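Local atomic coordinates of 2,5-dihydroxypyridine 5,6-dioxygenase (Pseudomonas putida KT2440, PDB entry 7CUP), a protein that catalyses the iron-dependent, dioxygen-consuming ring cleavage of 2,5-dihydroxypyridine between carbons 5 and 6 to N-formylmaleamate in aerobic nicotinate degradation. Residues Y251-D257 / T315-L319; N70-A74 / L217-N221. One frame throughout, in Å; residues are numbered along the deposited sequence.

Contact 1. Residues Y251-D257 / T315-L319. With FE (Fe (III) ion), chain G.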
# COMPACT_ATOMS: atom_id res chain seq x y z
N TYR A 251 2.58 38.00 10.90
CA TYR A 251 3.07 36.64 11.18
C TYR A 251 3.83 36.65 12.49
O TYR A 251 3.55 35.85 13.39
CB TYR A 251 3.96 36.13 10.05
CG TYR A 251 4.48 34.74 10.29
CD1 TYR A 251 3.65 33.63 10.11
CD2 TYR A 251 5.78 34.51 10.70
CE1 TYR A 251 4.13 32.35 10.30
CE2 TYR A 251 6.28 33.24 10.89
CZ TYR A 251 5.45 32.15 10.69
OH TYR A 251 5.90 30.88 10.91
N MET A 252 4.81 37.55 12.59
CA MET A 252 5.68 37.68 13.77
C MET A 252 4.86 38.03 15.02
O MET A 252 5.18 37.46 16.08
CB MET A 252 6.77 38.71 13.50
CG MET A 252 7.67 38.27 12.39
SD MET A 252 9.17 39.21 12.15
CE MET A 252 10.18 38.53 13.47
N LYS A 253 3.81 38.86 14.94
CA LYS A 253 3.08 39.25 16.18
C LYS A 253 2.19 38.07 16.63
O LYS A 253 1.85 38.03 17.81
CB LYS A 253 2.31 40.57 16.01
CG LYS A 253 1.12 40.56 15.07
CD LYS A 253 -0.15 39.84 15.58
CE LYS A 253 -1.11 39.44 14.47
NZ LYS A 253 -1.45 38.00 14.48
N TYR A 254 1.88 37.13 15.74
CA TYR A 254 1.05 35.94 16.03
C TYR A 254 1.57 35.24 17.28
O TYR A 254 0.78 34.72 18.09
CB TYR A 254 1.09 34.97 14.85
CG TYR A 254 0.52 33.60 15.10
CD1 TYR A 254 -0.82 33.42 15.34
CD2 TYR A 254 1.33 32.48 15.10
CE1 TYR A 254 -1.35 32.16 15.54
CE2 TYR A 254 0.82 31.21 15.28
CZ TYR A 254 -0.53 31.05 15.51
OH TYR A 254 -1.04 29.80 15.69
N PHE A 255 2.87 35.22 17.44
CA PHE A 255 3.54 34.41 18.49
C PHE A 255 3.50 35.17 19.82
O PHE A 255 3.84 34.57 20.81
CB PHE A 255 4.98 34.12 18.07
CG PHE A 255 5.05 33.22 16.87
CD1 PHE A 255 5.06 31.84 17.01
CD2 PHE A 255 5.07 33.76 15.59
CE1 PHE A 255 5.12 31.02 15.89
CE2 PHE A 255 5.12 32.93 14.47
CZ PHE A 255 5.13 31.56 14.62
N ASN A 256 3.09 36.43 19.81
CA ASN A 256 2.95 37.27 21.02
C ASN A 256 4.17 37.06 21.93
O ASN A 256 4.00 36.58 23.06
CB ASN A 256 1.64 37.01 21.78
CG ASN A 256 1.45 38.04 22.88
OD1 ASN A 256 1.04 37.71 23.99
ND2 ASN A 256 1.80 39.29 22.59
N ASP A 257 5.35 37.41 21.42
CA ASP A 257 6.64 37.19 22.11
C ASP A 257 7.66 38.13 21.50
O ASP A 257 7.94 38.06 20.31
CB ASP A 257 7.12 35.75 21.97
CG ASP A 257 8.36 35.41 22.80
OD1 ASP A 257 8.94 36.34 23.42
OD2 ASP A 257 8.75 34.21 22.79
N THR A 315 12.33 31.18 21.72
CA THR A 315 11.03 31.45 21.04
C THR A 315 10.90 30.52 19.84
O THR A 315 11.90 30.20 19.19
CB THR A 315 10.93 32.92 20.62
OG1 THR A 315 9.61 33.17 20.15
CG2 THR A 315 11.92 33.30 19.55
N PRO A 316 9.70 29.97 19.55
CA PRO A 316 9.54 29.04 18.43
C PRO A 316 9.58 29.71 17.05
O PRO A 316 9.87 29.04 16.09
CB PRO A 316 8.14 28.47 18.66
CG PRO A 316 7.41 29.57 19.39
CD PRO A 316 8.45 30.18 20.29
N CYS A 317 9.26 31.01 16.97
CA CYS A 317 9.18 31.73 15.68
C CYS A 317 10.57 31.87 15.05
O CYS A 317 11.43 32.55 15.62
CB CYS A 317 8.53 33.09 15.86
SG CYS A 317 8.31 33.99 14.31
N HIS A 318 10.78 31.27 13.87
CA HIS A 318 12.09 31.21 13.19
C HIS A 318 11.95 31.59 11.71
O HIS A 318 11.18 30.93 10.97
CB HIS A 318 12.65 29.80 13.37
CG HIS A 318 13.86 29.58 12.54
ND1 HIS A 318 13.88 28.73 11.47
CD2 HIS A 318 15.07 30.17 12.60
CE1 HIS A 318 15.05 28.77 10.89
NE2 HIS A 318 15.80 29.64 11.58
N LEU A 319 12.71 32.60 11.27
CA LEU A 319 12.81 33.00 9.84
C LEU A 319 14.25 32.89 9.37
O LEU A 319 15.16 33.20 10.17
CB LEU A 319 12.29 34.42 9.65
CG LEU A 319 10.88 34.68 10.16
CD1 LEU A 319 10.53 36.15 9.96
CD2 LEU A 319 9.85 33.79 9.47
FE FE G . 17.87 30.26 11.14
O HOH W 1 8.32 30.61 11.69
O HOH W 2 17.91 29.89 13.46
O HOH W 3 18.13 28.09 10.37
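Just behind one ligand of the non-heme iron centre, the end of helix 243-253 and the turn that follows it pack against the segment T315-L319, which delivers H318 to the metal. The CA-to-CB bond of H318 points away from Y251-D257, and its NE2 binds FE at 2.2 Å; H265, S302 and D320 supply the other protein ligands, and waters 2 and 3 complete the shell. The residues flanking H318, C317 and L319, turn the other way and meet the helix end. C317 is the most deeply covered: its CB sits 3.5 Å from the centroid of the F255 ring, almost on the ring normal, a CH-pi contact, while its SG comes within 3.4 Å of F255 CE2 and 4.0 Å of Y251 CE2, sulfur-aromatic contacts to both rings, each oblique. L319 extends the apolar layer, with CD2 3.9 Å from Y251 CE2 and CD1 4.0 Å from M252 SD. At the other end P316 CG lies 4.0 Å from F255 CD1. A type I turn runs from K253 to N256, closed by N256 N to K253 O at 2.8 Å; N256, with positive phi, swings D257 round so that T315 OG1 donates to its OD2 at 3.0 Å. Water 1 spans the remaining gap, accepting from Y251 OH at 2.6 Å and donating to H318 O at 3.0 Å. Aromatic and sulfur packing lies on one side of the 315-319 backbone and the metal on the other, where H318 completes a mononuclear iron site of two histidines, an aspartate and a serine.

Contact 2. Residues N70-A74 / L217-N221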
# COMPACT_ATOMS: atom_id res chain seq x y z
N ASN A 70 3.50 23.27 6.82
CA ASN A 70 4.08 21.91 7.00
C ASN A 70 5.61 22.03 7.17
O ASN A 70 6.26 21.01 7.36
CB ASN A 70 3.67 21.02 5.83
CG ASN A 70 2.17 20.93 5.73
OD1 ASN A 70 1.57 21.32 4.73
ND2 ASN A 70 1.56 20.49 6.81
N ASP A 71 6.16 23.24 7.10
CA ASP A 71 7.63 23.45 7.14
C ASP A 71 8.07 23.36 8.60
O ASP A 71 7.73 24.23 9.41
CB ASP A 71 8.06 24.75 6.45
CG ASP A 71 9.57 24.84 6.28
OD1 ASP A 71 10.31 24.46 7.22
OD2 ASP A 71 10.00 25.26 5.20
N MET A 72 8.87 22.37 8.90
CA MET A 72 9.24 22.06 10.30
C MET A 72 10.30 23.03 10.83
O MET A 72 10.46 23.05 12.04
CB MET A 72 9.72 20.63 10.40
CG MET A 72 8.53 19.70 10.24
SD MET A 72 8.83 18.05 10.84
CE MET A 72 9.72 18.36 12.36
N THR A 73 10.91 23.87 9.98
CA THR A 73 11.82 24.97 10.42
C THR A 73 11.02 26.15 10.97
O THR A 73 11.63 27.01 11.63
CB THR A 73 12.74 25.46 9.29
OG1 THR A 73 11.97 26.25 8.37
CG2 THR A 73 13.42 24.32 8.57
N ALA A 74 9.71 26.20 10.70
CA ALA A 74 8.86 27.34 11.07
C ALA A 74 8.71 27.45 12.60
O ALA A 74 8.57 28.58 13.11
CB ALA A 74 7.52 27.19 10.39
N LEU A 217 11.99 32.57 4.26
CA LEU A 217 11.65 31.18 4.63
C LEU A 217 11.10 31.20 6.06
O LEU A 217 11.69 31.86 6.90
CB LEU A 217 12.93 30.35 4.50
CG LEU A 217 13.63 30.42 3.14
CD1 LEU A 217 14.90 29.62 3.16
CD2 LEU A 217 12.72 29.93 2.03
N PRO A 218 10.01 30.49 6.41
CA PRO A 218 9.34 29.52 5.52
C PRO A 218 8.21 30.00 4.58
O PRO A 218 7.54 29.14 4.06
CB PRO A 218 8.69 28.56 6.54
CG PRO A 218 8.29 29.47 7.67
CD PRO A 218 9.39 30.52 7.75
N PHE A 219 8.06 31.29 4.30
CA PHE A 219 6.99 31.78 3.39
C PHE A 219 7.27 31.28 1.97
O PHE A 219 6.33 31.08 1.22
CB PHE A 219 6.84 33.31 3.38
CG PHE A 219 6.68 33.99 4.72
CD1 PHE A 219 6.34 33.29 5.86
CD2 PHE A 219 6.89 35.36 4.83
CE1 PHE A 219 6.21 33.95 7.08
CE2 PHE A 219 6.74 36.02 6.05
CZ PHE A 219 6.44 35.30 7.18
N LYS A 220 8.54 31.16 1.59
CA LYS A 220 8.96 30.73 0.23
C LYS A 220 8.34 31.63 -0.84
O LYS A 220 7.82 31.10 -1.82
CB LYS A 220 8.60 29.26 0.03
CG LYS A 220 9.30 28.33 1.00
CD LYS A 220 8.64 27.00 1.19
CE LYS A 220 9.52 26.09 2.00
NZ LYS A 220 8.70 25.13 2.78
N ASN A 221 8.44 32.95 -0.66
CA ASN A 221 7.99 33.97 -1.65
C ASN A 221 9.22 34.76 -2.05
O ASN A 221 10.07 34.96 -1.20
CB ASN A 221 6.97 34.96 -1.07
CG ASN A 221 5.64 34.30 -0.80
OD1 ASN A 221 4.93 34.65 0.16
ND2 ASN A 221 5.29 33.34 -1.65
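P218, D71 and K220 carry most of this contact between two loops. P218, preceded by a cis peptide bond, presents its ring to the 70-74 segment: CG lies 3.6 Å from A74 CB, the apolar part of the contact, and CB lies 3.8 Å from D71 OD2. D71 divides its carboxylate between two tasks. OD2 reaches across to K220 NZ at 2.8 Å, a hydrogen-bonded salt bridge, while OD1 turns back on its own loop and accepts from T73 N at 2.9 Å and from T73 OG1 at 2.7 Å. The bond to the backbone nitrogen two residues on makes D71 the head of an Asx turn, and A74 N to D71 O at 3.1 Å tightens the same bend. This bend lies beside the iron site: T73 O accepts a hydrogen bond from ND1 of the iron ligand H318, which places that carbonyl in the second shell. The extended side chain of K220 crosses the gap to the D71 carboxylate, where NZ also donates to the backbone oxygens of R284 and G287. The lysine thus joins three pieces of chain at one ammonium group. L319 of strand 319-323 packs on P218, and Y251 of helix 243-253 on A74.

Both contacts are largely buried, lie on the same side of the chain's centre and reach the second subunit, with centres about 13 Å apart. Contact 1 carries an iron ligand itself and relies on aromatic, sulfur and aliphatic packing between a helix end and the lead-in to strand 319-323. Contact 2, its centre about 12 Å from that of the chain against about 19 Å for contact 1, joins two loops through a charge pair and a proline, and bears on the metal from the second shell. They meet directly: H318 ND1 hydrogen-bonds to T73 O at 2.8 Å, Y251 CD2 packs 3.7 Å from F219 CZ, and L319 CD2 sits 3.7 Å from L217 O.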